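PDB 4Q05: esterase E25, which probably hydrolyses carboxylic esters, working as a dimeric member of the GTSAG motif subfamily of the bacterial hormone-sensitive lipase family. Local coordinates for residues Asp168-Pro173 with Ala177-Asp182; Arg268-Gly273 with Pro279-Leu284; Pro45-Ala50 with Asn56-Thr61; Met239-Thr242 with Tyr246-Asn249. One frame throughout, in Å; residues are numbered along the deposited sequence.

Contact 1 of 4, residues Asp168-Pro173 with Ala177-Asp182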
loop_
_atom_site.group_PDB
_atom_site.type_symbol
_atom_site.label_atom_id
_atom_site.label_comp_id
_atom_site.label_asym_id
_atom_site.label_seq_id
_atom_site.Cartn_x
_atom_site.Cartn_y
_atom_site.Cartn_z
ATOM N N ASP A 168 -28.481 -4.261 -5.881
ATOM C CA ASP A 168 -29.022 -4.518 -4.562
ATOM C C ASP A 168 -29.268 -6.026 -4.465
ATOM O O ASP A 168 -30.402 -6.506 -4.495
ATOM C CB ASP A 168 -30.309 -3.715 -4.406
ATOM C CG ASP A 168 -31.036 -4.013 -3.122
ATOM O OD1 ASP A 168 -30.427 -4.544 -2.171
ATOM O OD2 ASP A 168 -32.235 -3.698 -3.068
ATOM N N TYR A 169 -28.177 -6.768 -4.367
ATOM C CA TYR A 169 -28.234 -8.213 -4.423
ATOM C C TYR A 169 -28.832 -8.780 -3.155
ATOM O O TYR A 169 -28.721 -8.183 -2.082
ATOM C CB TYR A 169 -26.834 -8.789 -4.652
ATOM C CG TYR A 169 -25.758 -8.162 -3.783
ATOM C CD1 TYR A 169 -25.547 -8.599 -2.483
ATOM C CD2 TYR A 169 -24.954 -7.134 -4.268
ATOM C CE1 TYR A 169 -24.561 -8.039 -1.682
ATOM C CE2 TYR A 169 -23.957 -6.560 -3.472
ATOM C CZ TYR A 169 -23.769 -7.024 -2.180
ATOM O OH TYR A 169 -22.784 -6.484 -1.388
ATOM N N ARG A 170 -29.460 -9.941 -3.286
ATOM C CA ARG A 170 -30.090 -10.602 -2.152
ATOM C C ARG A 170 -29.016 -11.106 -1.199
ATOM O O ARG A 170 -27.998 -11.655 -1.634
ATOM C CB ARG A 170 -30.963 -11.777 -2.634
ATOM C CG ARG A 170 -32.260 -11.383 -3.356
ATOM C CD ARG A 170 -32.920 -12.607 -4.031
ATOM N NE ARG A 170 -32.020 -13.209 -5.011
ATOM C CZ ARG A 170 -31.897 -14.516 -5.243
ATOM N NH1 ARG A 170 -32.629 -15.394 -4.569
ATOM N NH2 ARG A 170 -31.030 -14.944 -6.161
ATOM N N MET A 171 -29.252 -10.940 0.099
ATOM C CA MET A 171 -28.255 -11.273 1.102
ATOM C C MET A 171 -28.806 -12.199 2.180
ATOM O O MET A 171 -30.010 -12.243 2.409
ATOM C CB MET A 171 -27.758 -9.987 1.779
ATOM C CG MET A 171 -26.913 -9.076 0.900
ATOM S SD MET A 171 -26.373 -7.616 1.842
ATOM C CE MET A 171 -27.942 -6.778 2.076
ATOM N N PRO A 172 -27.917 -12.926 2.870
ATOM C CA PRO A 172 -28.351 -13.631 4.080
ATOM C C PRO A 172 -28.831 -12.599 5.098
ATOM O O PRO A 172 -28.436 -11.427 5.002
ATOM C CB PRO A 172 -27.065 -14.300 4.586
ATOM C CG PRO A 172 -26.109 -14.268 3.439
ATOM C CD PRO A 172 -26.474 -13.061 2.625
ATOM N N PRO A 173 -29.632 -13.021 6.093
ATOM C CA PRO A 173 -30.045 -14.404 6.369
ATOM C C PRO A 173 -31.215 -14.883 5.510
ATOM O O PRO A 173 -31.383 -16.091 5.366
ATOM C CB PRO A 173 -30.500 -14.336 7.831
ATOM C CG PRO A 173 -31.034 -12.961 7.976
ATOM C CD PRO A 173 -30.065 -12.109 7.170
ATOM N N ALA A 177 -26.239 -17.397 0.581
ATOM C CA ALA A 177 -25.385 -17.544 -0.583
ATOM C C ALA A 177 -25.822 -18.841 -1.276
ATOM O O ALA A 177 -26.284 -19.762 -0.602
ATOM C CB ALA A 177 -23.941 -17.623 -0.151
ATOM N N PRO A 178 -25.682 -18.923 -2.610
ATOM C CA PRO A 178 -25.092 -17.921 -3.491
ATOM C C PRO A 178 -26.131 -17.011 -4.138
ATOM O O PRO A 178 -25.934 -16.612 -5.277
ATOM C CB PRO A 178 -24.445 -18.783 -4.571
ATOM C CG PRO A 178 -25.434 -19.898 -4.745
ATOM C CD PRO A 178 -26.067 -20.130 -3.368
ATOM N N ALA A 179 -27.213 -16.683 -3.438
ATOM C CA ALA A 179 -28.198 -15.768 -4.006
ATOM C C ALA A 179 -27.561 -14.445 -4.492
ATOM O O ALA A 179 -27.851 -13.967 -5.593
ATOM C CB ALA A 179 -29.318 -15.506 -3.013
ATOM N N ALA A 180 -26.686 -13.862 -3.679
ATOM C CA ALA A 180 -26.038 -12.609 -4.067
ATOM C C ALA A 180 -25.190 -12.804 -5.320
ATOM O O ALA A 180 -25.278 -12.039 -6.277
ATOM C CB ALA A 180 -25.174 -12.049 -2.910
ATOM N N ARG A 181 -24.356 -13.835 -5.300
ATOM C CA ARG A 181 -23.562 -14.194 -6.465
ATOM C C ARG A 181 -24.456 -14.292 -7.699
ATOM O O ARG A 181 -24.150 -13.719 -8.751
ATOM C CB ARG A 181 -22.866 -15.527 -6.193
ATOM C CG ARG A 181 -22.317 -16.284 -7.398
ATOM C CD ARG A 181 -21.793 -17.634 -6.911
ATOM N NE ARG A 181 -20.991 -18.330 -7.907
ATOM C CZ ARG A 181 -19.667 -18.239 -8.006
ATOM N NH1 ARG A 181 -18.972 -17.472 -7.165
ATOM N NH2 ARG A 181 -19.037 -18.917 -8.956
ATOM N N ASP A 182 -25.562 -15.018 -7.564
ATOM C CA ASP A 182 -26.486 -15.221 -8.683
ATOM C C ASP A 182 -27.022 -13.896 -9.214
ATOM O O ASP A 182 -27.064 -13.669 -10.428
ATOM C CB ASP A 182 -27.662 -16.127 -8.271
ATOM C CG ASP A 182 -27.245 -17.584 -8.065
ATOM O OD1 ASP A 182 -26.140 -17.970 -8.507
ATOM O OD2 ASP A 182 -28.032 -18.338 -7.456
HETATM O O HOH W 1 -26.961 -14.236 -0.657
#
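Ala-179 sets its methyl group against the flat of the Arg-170 guanidinium, CB lying over the centre of one face and 3.6 Å from CZ. The next methyl along the helix, that of Ala-180, presses on the loop backbone at Arg-170 O (3.1 Å from CB) and meets the Tyr-169 ring obliquely, 3.5 Å from CD1. Two small side chains thus let the loop come close to the first turn of the helix. A water joins the two backbones, donating to Arg-170 O at 2.9 Å and accepting from Ala-180 N at 3.1 Å. The arginine chain bends at chi3 (-60°), which lays the guanidinium over Ala-179 and brings NH2 into a salt bridge with Asp-183. A leucine in place of Arg-170 would probably leave Asp-183 without this salt bridge and the Ala-179 methyl without its flat cover. Farther out, Tyr-169 stacks on His-137 and bonds to that residue's carbonyl through OH, while Ala-180 leans on Leu-211 of helix 206-221. This is the strand-to-helix connection between 164-168 and 179-194 of an alpha/beta hydrolase, its tyrosine side chain reaching the probable nucleophile elbow.

Contact 2 of 4, residues Arg268-Gly273 with Pro279-Leu284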
loop_
_atom_site.group_PDB
_atom_site.type_symbol
_atom_site.label_atom_id
_atom_site.label_comp_id
_atom_site.label_asym_id
_atom_site.label_seq_id
_atom_site.Cartn_x
_atom_site.Cartn_y
_atom_site.Cartn_z
ATOM N N ARG A 268 -19.238 -16.173 8.696
ATOM C CA ARG A 268 -19.751 -17.539 8.820
ATOM C C ARG A 268 -21.168 -17.677 8.279
ATOM O O ARG A 268 -21.503 -18.695 7.668
ATOM C CB ARG A 268 -19.634 -18.053 10.261
ATOM C CG ARG A 268 -18.183 -18.252 10.660
ATOM C CD ARG A 268 -17.987 -18.879 12.026
ATOM N NE ARG A 268 -16.559 -19.065 12.254
ATOM C CZ ARG A 268 -15.840 -20.060 11.736
ATOM N NH1 ARG A 268 -16.422 -20.991 10.983
ATOM N NH2 ARG A 268 -14.539 -20.128 11.980
ATOM N N LEU A 269 -22.007 -16.660 8.477
ATOM C CA LEU A 269 -23.338 -16.712 7.875
ATOM C C LEU A 269 -23.209 -16.784 6.347
ATOM O O LEU A 269 -23.829 -17.627 5.698
ATOM C CB LEU A 269 -24.176 -15.506 8.291
ATOM C CG LEU A 269 -25.641 -15.563 7.862
ATOM C CD1 LEU A 269 -26.310 -16.825 8.395
ATOM C CD2 LEU A 269 -26.380 -14.316 8.325
ATOM N N TYR A 270 -22.386 -15.901 5.786
ATOM C CA TYR A 270 -22.096 -15.873 4.347
ATOM C C TYR A 270 -21.562 -17.214 3.848
ATOM O O TYR A 270 -22.011 -17.735 2.822
ATOM C CB TYR A 270 -21.054 -14.781 4.074
ATOM C CG TYR A 270 -20.594 -14.647 2.645
ATOM C CD1 TYR A 270 -21.490 -14.358 1.626
ATOM C CD2 TYR A 270 -19.241 -14.760 2.319
ATOM C CE1 TYR A 270 -21.064 -14.213 0.318
ATOM C CE2 TYR A 270 -18.800 -14.617 1.007
ATOM C CZ TYR A 270 -19.717 -14.339 0.010
ATOM O OH TYR A 270 -19.308 -14.188 -1.305
ATOM N N ALA A 271 -20.592 -17.759 4.579
ATOM C CA ALA A 271 -19.925 -18.997 4.192
ATOM C C ALA A 271 -20.892 -20.181 4.139
ATOM O O ALA A 271 -20.703 -21.111 3.356
ATOM C CB ALA A 271 -18.788 -19.300 5.158
ATOM N N ASN A 272 -21.908 -20.160 4.999
ATOM C CA ASN A 272 -22.953 -21.177 4.964
ATOM C C ASN A 272 -22.354 -22.586 5.040
ATOM O O ASN A 272 -22.720 -23.455 4.266
ATOM C CB ASN A 272 -23.809 -21.029 3.697
ATOM C CG ASN A 272 -25.205 -21.678 3.838
ATOM O OD1 ASN A 272 -25.754 -21.779 4.936
ATOM N ND2 ASN A 272 -25.773 -22.103 2.720
ATOM N N GLY A 273 -21.426 -22.800 5.969
ATOM C CA GLY A 273 -20.815 -24.107 6.128
ATOM C C GLY A 273 -19.506 -24.325 5.369
ATOM O O GLY A 273 -18.743 -25.229 5.702
ATOM N N PRO A 279 -12.342 -20.663 -1.936
ATOM C CA PRO A 279 -12.286 -19.486 -2.820
ATOM C C PRO A 279 -13.652 -18.899 -3.099
ATOM O O PRO A 279 -13.742 -17.746 -3.507
ATOM C CB PRO A 279 -11.695 -20.039 -4.126
ATOM C CG PRO A 279 -10.938 -21.261 -3.721
ATOM C CD PRO A 279 -11.700 -21.843 -2.544
ATOM N N LEU A 280 -14.713 -19.673 -2.897
ATOM C CA LEU A 280 -16.041 -19.124 -3.087
ATOM C C LEU A 280 -16.367 -18.157 -1.947
ATOM O O LEU A 280 -17.140 -17.221 -2.127
ATOM C CB LEU A 280 -17.085 -20.238 -3.206
ATOM C CG LEU A 280 -16.951 -21.115 -4.458
ATOM C CD1 LEU A 280 -17.940 -22.279 -4.426
ATOM C CD2 LEU A 280 -17.140 -20.284 -5.720
ATOM N N VAL A 281 -15.752 -18.387 -0.787
ATOM C CA VAL A 281 -15.919 -17.521 0.379
ATOM C C VAL A 281 -14.853 -16.419 0.423
ATOM O O VAL A 281 -15.138 -15.272 0.774
ATOM C CB VAL A 281 -15.818 -18.339 1.676
ATOM C CG1 VAL A 281 -15.903 -17.432 2.888
ATOM C CG2 VAL A 281 -16.909 -19.423 1.722
ATOM N N SER A 282 -13.618 -16.785 0.085
ATOM C CA SER A 282 -12.493 -15.853 0.127
ATOM C C SER A 282 -11.777 -15.953 -1.202
ATOM O O SER A 282 -10.860 -16.758 -1.355
ATOM C CB SER A 282 -11.549 -16.238 1.255
ATOM O OG SER A 282 -12.179 -16.055 2.514
ATOM N N PRO A 283 -12.238 -15.175 -2.190
ATOM C CA PRO A 283 -11.797 -15.293 -3.581
ATOM C C PRO A 283 -10.292 -15.061 -3.792
ATOM O O PRO A 283 -9.778 -15.450 -4.841
ATOM C CB PRO A 283 -12.602 -14.204 -4.307
ATOM C CG PRO A 283 -13.718 -13.872 -3.432
ATOM C CD PRO A 283 -13.323 -14.193 -2.022
ATOM N N LEU A 284 -9.613 -14.426 -2.840
ATOM C CA LEU A 284 -8.160 -14.264 -2.919
ATOM C C LEU A 284 -7.485 -15.620 -3.138
ATOM O O LEU A 284 -6.432 -15.708 -3.773
ATOM C CB LEU A 284 -7.619 -13.638 -1.631
ATOM C CG LEU A 284 -6.099 -13.500 -1.530
ATOM C CD1 LEU A 284 -5.559 -12.709 -2.737
ATOM C CD2 LEU A 284 -5.718 -12.822 -0.232
#
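Val-281 straddles the methyl group of Ala-271 with both of its branches. CG2 stands 3.9 Å and CG1 4.1 Å from Ala-271 CB, so the small residue in the last turn of helix 262-271 fits against the fork of the valine. The fork faces the helix because CG1 is anti to the valine's own backbone N (chi1 176°), which puts CG2 on the side of that nitrogen. Tyr-270, the residue before Ala-271, also swings CG opposite its main-chain nitrogen (chi1 178°), and its ring extends from the helix toward the loop. There the ring presents an edge: Val-281 O lies in the ring plane, 3.7 Å from CE2, where the slightly positive rim of an aromatic ring would favour a carbonyl oxygen. The phenol OH passes 3.8 Å from Leu-280 O, but its hydrogen bond is made with the side-chain oxygen of Asn-210. The amide nitrogen of the same asparagine donates to Val-281 O, and one side chain thereby ties ring and loop together. Phe-141 stacks on the tyrosine ring. Just beyond, Asn-272 takes positive phi and ends the helix, its N still bonded to Arg-268 O at 3.1 Å. The arrangement belongs to the alpha/beta hydrolase fold: the exit of a helix and the loop leading on to strand 294-299 meet over helix 206-221, which starts at the probable nucleophile elbow.

Contact 3 of 4, residues Pro45-Ala50 with Asn56-Thr61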
loop_
_atom_site.group_PDB
_atom_site.type_symbol
_atom_site.label_atom_id
_atom_site.label_comp_id
_atom_site.label_asym_id
_atom_site.label_seq_id
_atom_site.Cartn_x
_atom_site.Cartn_y
_atom_site.Cartn_z
ATOM N N PRO A 45 -1.782 8.734 17.769
ATOM C CA PRO A 45 -2.276 10.099 17.586
ATOM C C PRO A 45 -2.943 10.249 16.228
ATOM O O PRO A 45 -2.690 9.445 15.322
ATOM C CB PRO A 45 -0.991 10.934 17.629
ATOM C CG PRO A 45 0.063 10.014 17.120
ATOM C CD PRO A 45 -0.311 8.656 17.653
ATOM N N ALA A 46 -3.787 11.265 16.086
ATOM C CA ALA A 46 -4.366 11.580 14.795
ATOM C C ALA A 46 -3.212 11.829 13.822
ATOM O O ALA A 46 -2.158 12.305 14.215
ATOM C CB ALA A 46 -5.277 12.793 14.905
ATOM N N PRO A 47 -3.394 11.476 12.545
ATOM C CA PRO A 47 -2.245 11.542 11.634
ATOM C C PRO A 47 -2.087 12.902 10.957
ATOM O O PRO A 47 -2.850 13.229 10.054
ATOM C CB PRO A 47 -2.573 10.465 10.597
ATOM C CG PRO A 47 -4.069 10.454 10.549
ATOM C CD PRO A 47 -4.564 10.820 11.936
ATOM N N SER A 48 -1.098 13.679 11.377
ATOM C CA SER A 48 -0.836 14.967 10.749
ATOM C C SER A 48 -0.427 14.799 9.306
ATOM O O SER A 48 -0.404 15.760 8.550
ATOM C CB SER A 48 0.268 15.714 11.492
ATOM O OG SER A 48 -0.111 15.903 12.835
ATOM N N GLY A 49 -0.097 13.569 8.920
ATOM C CA GLY A 49 0.263 13.307 7.540
ATOM C C GLY A 49 -0.942 13.249 6.622
ATOM O O GLY A 49 -0.812 13.393 5.409
ATOM N N ALA A 50 -2.117 13.034 7.203
ATOM C CA ALA A 50 -3.355 13.030 6.446
ATOM C C ALA A 50 -3.793 14.467 6.133
ATOM O O ALA A 50 -3.227 15.424 6.659
ATOM C CB ALA A 50 -4.435 12.296 7.229
ATOM N N ASN A 56 -9.115 15.806 11.008
ATOM C CA ASN A 56 -10.195 16.249 11.895
ATOM C C ASN A 56 -11.230 15.151 12.143
ATOM O O ASN A 56 -11.683 14.957 13.269
ATOM C CB ASN A 56 -10.837 17.538 11.370
ATOM C CG ASN A 56 -9.914 18.740 11.520
ATOM O OD1 ASN A 56 -9.094 18.788 12.439
ATOM N ND2 ASN A 56 -10.032 19.709 10.609
ATOM N N ILE A 57 -11.584 14.414 11.095
ATOM C CA ILE A 57 -12.478 13.280 11.262
ATOM C C ILE A 57 -11.916 12.312 12.294
ATOM O O ILE A 57 -12.600 11.911 13.235
ATOM C CB ILE A 57 -12.697 12.532 9.944
ATOM C CG1 ILE A 57 -13.590 13.354 9.011
ATOM C CG2 ILE A 57 -13.320 11.166 10.205
ATOM C CD1 ILE A 57 -13.809 12.704 7.661
ATOM N N ILE A 58 -10.658 11.938 12.119
ATOM C CA ILE A 58 -10.039 10.967 13.008
ATOM C C ILE A 58 -9.919 11.527 14.416
ATOM O O ILE A 58 -10.167 10.828 15.404
ATOM C CB ILE A 58 -8.643 10.575 12.495
ATOM C CG1 ILE A 58 -8.785 9.691 11.247
ATOM C CG2 ILE A 58 -7.859 9.878 13.590
ATOM C CD1 ILE A 58 -7.491 9.420 10.502
ATOM N N SER A 59 -9.525 12.794 14.499
ATOM C CA SER A 59 -9.340 13.459 15.785
ATOM C C SER A 59 -10.644 13.537 16.582
ATOM O O SER A 59 -10.630 13.512 17.809
ATOM C CB SER A 59 -8.754 14.855 15.578
ATOM O OG SER A 59 -8.468 15.463 16.819
ATOM N N LYS A 60 -11.770 13.619 15.881
ATOM C CA LYS A 60 -13.083 13.653 16.533
ATOM C C LYS A 60 -13.675 12.259 16.752
ATOM O O LYS A 60 -14.754 12.117 17.335
ATOM C CB LYS A 60 -14.057 14.506 15.719
ATOM C CG LYS A 60 -13.610 15.954 15.557
ATOM C CD LYS A 60 -13.238 16.578 16.903
ATOM C CE LYS A 60 -12.758 18.024 16.745
ATOM N NZ LYS A 60 -12.513 18.704 18.060
ATOM N N THR A 61 -12.978 11.229 16.278
ATOM C CA THR A 61 -13.450 9.865 16.464
ATOM C C THR A 61 -12.959 9.374 17.816
ATOM O O THR A 61 -11.783 9.528 18.139
ATOM C CB THR A 61 -12.942 8.933 15.328
ATOM O OG1 THR A 61 -13.481 9.367 14.070
ATOM C CG2 THR A 61 -13.361 7.492 15.577
#
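Pro-47 and Ile-58 meet tip to tip where a type I beta turn, Pro-47 to Ala-50, leads from strand 37-44 into helix 52-59 and the chain folds back on the last turn of that helix. Apolar packing carries the contact. Ile-58 CD1 touches the proline ring at CD (3.5 Å), reached because CG1 lies beside the backbone N (chi1 -72°) and the chain beyond it is extended. The other branch, CG2, lies between the two loop residues, 3.8 Å from Pro-47 CD and 4.1 Å from Ala-46 CB. The same alanine CB also meets Ser-59 CB at 4.1 Å, so Ala-46 sits against two successive helix residues. Between chains, Ile-58 leans on Trp-37 of the second subunit and Pro-45 on its Tyr-247, placing the contact at the dimer interface. An alanine at the position of Ile-58 would be likely to open a gap beside the Pro-47 ring and to lose the packing on that tryptophan. Among hydrogen bonds, Trp-37 of the second subunit donates through NE1 to Thr-61 O. Others brace each segment internally: Ala-50 N closes the turn onto Pro-47 O at 3.0 Å, and Thr-61 OG1 donates to Ile-57 O at 2.8 Å, approaching from above the carbonyl plane, 39° out of it.

Contact 4 of 4, residues Met239-Thr242 with Tyr246-Asn249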
loop_
_atom_site.group_PDB
_atom_site.type_symbol
_atom_site.label_atom_id
_atom_site.label_comp_id
_atom_site.label_asym_id
_atom_site.label_seq_id
_atom_site.Cartn_x
_atom_site.Cartn_y
_atom_site.Cartn_z
ATOM N N MET A 239 -11.676 -13.776 4.052
ATOM C CA MET A 239 -12.487 -13.579 5.254
ATOM C C MET A 239 -12.200 -14.581 6.369
ATOM O O MET A 239 -12.883 -14.576 7.383
ATOM C CB MET A 239 -13.979 -13.558 4.926
ATOM C CG MET A 239 -14.371 -12.494 3.885
ATOM S SD MET A 239 -13.675 -10.848 4.224
ATOM C CE MET A 239 -14.266 -10.534 5.893
ATOM N N SER A 240 -11.208 -15.449 6.181
ATOM C CA SER A 240 -10.644 -16.155 7.321
ATOM C C SER A 240 -9.878 -15.092 8.074
ATOM O O SER A 240 -9.631 -14.015 7.534
ATOM C CB SER A 240 -9.703 -17.285 6.886
ATOM O OG SER A 240 -8.551 -16.775 6.240
ATOM N N LYS A 241 -9.490 -15.373 9.311
ATOM C CA LYS A 241 -8.734 -14.393 10.056
ATOM C C LYS A 241 -7.265 -14.527 9.686
ATOM O O LYS A 241 -6.407 -14.841 10.517
ATOM C CB LYS A 241 -8.962 -14.516 11.562
ATOM C CG LYS A 241 -8.656 -13.216 12.293
ATOM C CD LYS A 241 -8.918 -13.311 13.779
ATOM C CE LYS A 241 -8.512 -12.009 14.474
ATOM N NZ LYS A 241 -8.710 -12.104 15.948
ATOM N N THR A 242 -6.993 -14.291 8.409
ATOM C CA THR A 242 -5.644 -14.351 7.895
ATOM C C THR A 242 -5.344 -12.992 7.298
ATOM O O THR A 242 -6.074 -12.527 6.427
ATOM C CB THR A 242 -5.523 -15.409 6.798
ATOM O OG1 THR A 242 -6.044 -16.655 7.275
ATOM C CG2 THR A 242 -4.060 -15.576 6.361
ATOM N N TYR A 246 -5.722 -7.673 10.288
ATOM C CA TYR A 246 -6.717 -8.183 11.240
ATOM C C TYR A 246 -6.182 -8.102 12.668
ATOM O O TYR A 246 -6.933 -7.908 13.615
ATOM C CB TYR A 246 -7.064 -9.640 10.930
ATOM C CG TYR A 246 -8.061 -9.846 9.818
ATOM C CD1 TYR A 246 -9.215 -9.076 9.737
ATOM C CD2 TYR A 246 -7.862 -10.830 8.862
ATOM C CE1 TYR A 246 -10.155 -9.288 8.728
ATOM C CE2 TYR A 246 -8.790 -11.049 7.848
ATOM C CZ TYR A 246 -9.933 -10.271 7.795
ATOM O OH TYR A 246 -10.846 -10.473 6.800
ATOM N N TYR A 247 -4.874 -8.269 12.819
ATOM C CA TYR A 247 -4.265 -8.308 14.147
ATOM C C TYR A 247 -3.672 -6.958 14.512
ATOM O O TYR A 247 -3.943 -6.413 15.582
ATOM C CB TYR A 247 -3.225 -9.433 14.215
ATOM C CG TYR A 247 -3.848 -10.785 13.917
ATOM C CD1 TYR A 247 -4.396 -11.566 14.932
ATOM C CD2 TYR A 247 -3.909 -11.271 12.619
ATOM C CE1 TYR A 247 -4.984 -12.808 14.655
ATOM C CE2 TYR A 247 -4.492 -12.491 12.337
ATOM C CZ TYR A 247 -5.026 -13.257 13.349
ATOM O OH TYR A 247 -5.607 -14.478 13.031
ATOM N N ILE A 248 -2.891 -6.403 13.592
ATOM C CA ILE A 248 -2.256 -5.121 13.813
ATOM C C ILE A 248 -3.274 -3.997 13.965
ATOM O O ILE A 248 -3.112 -3.104 14.806
ATOM C CB ILE A 248 -1.313 -4.778 12.651
ATOM C CG1 ILE A 248 -0.198 -5.833 12.536
ATOM C CG2 ILE A 248 -0.741 -3.368 12.830
ATOM C CD1 ILE A 248 0.818 -5.551 11.415
ATOM N N ASN A 249 -4.313 -4.013 13.134
ATOM C CA ASN A 249 -5.279 -2.916 13.158
ATOM C C ASN A 249 -6.516 -3.235 14.007
ATOM O O ASN A 249 -7.502 -2.508 13.986
ATOM C CB ASN A 249 -5.649 -2.470 11.738
ATOM C CG ASN A 249 -4.544 -1.677 11.091
ATOM O OD1 ASN A 249 -3.691 -1.125 11.788
ATOM N ND2 ASN A 249 -4.548 -1.598 9.759
#
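Lys-241 and Tyr-246 bring their CA atoms to 6.6 Å of each other, the lysine forming the centre of an inverse gamma turn that a weak bond from Thr-242 N to Ser-240 O (2.8 Å) closes. The turn directs Lys-241 O to Tyr-247, whose OH donates to it at 2.7 Å, with a C=O...donor angle of 144° and the donor tilted 22° from the carbonyl plane. The extended lysine chain crosses the tyrosine obliquely, CG lying 3.4 Å from Tyr-247 OH and CE 3.6 Å from CE1, before its NZ reaches a salt bridge with Asp-260. These residues belong to the loop between strand 229-235 of the alpha/beta hydrolase sheet and helix 244-248, a short helix at the dimer interface, where Ile-248 packs on Ile-248 of the second subunit. The Tyr-246 ring, which is buried, lies against the backbone of Ser-240 to Thr-242. Its CE2 comes 3.1 Å from Ser-240 O and 3.4 Å from Thr-242 O, the latter near the ring plane. Its OH bonds to Asp-238 O, and Tyr-259 meets its ring edge-to-face. Met-239, bent at chi2 and chi3, doubles back so that CE lies 3.5 Å from Tyr-246 OH, the two side chains crossing at about a right angle.

Contacts 1, 2 and 4 adjoin in a row. Contacts 1 and 2, with centres 12 Å apart, touch where Pro-172 CB lies 3.8 Å from Leu-269 CG. Contacts 2 and 4, with centres 15 Å apart, are joined by a probable hydrogen bond between Ser-282 OG and Met-239 N (2.8 Å). Side chains of all three touch or approach the probable nucleophile elbow, Tyr-169 directly, Tyr-270 and Met-239 from nearby. Contact 3 stands apart, its centre 36 Å from that of contact 1, and its Pro-47 side chain is about 14 Å from a sodium ion. Within one chain its nearest atoms are about 11 Å from contact 4, yet residues of the two meet across the dimer.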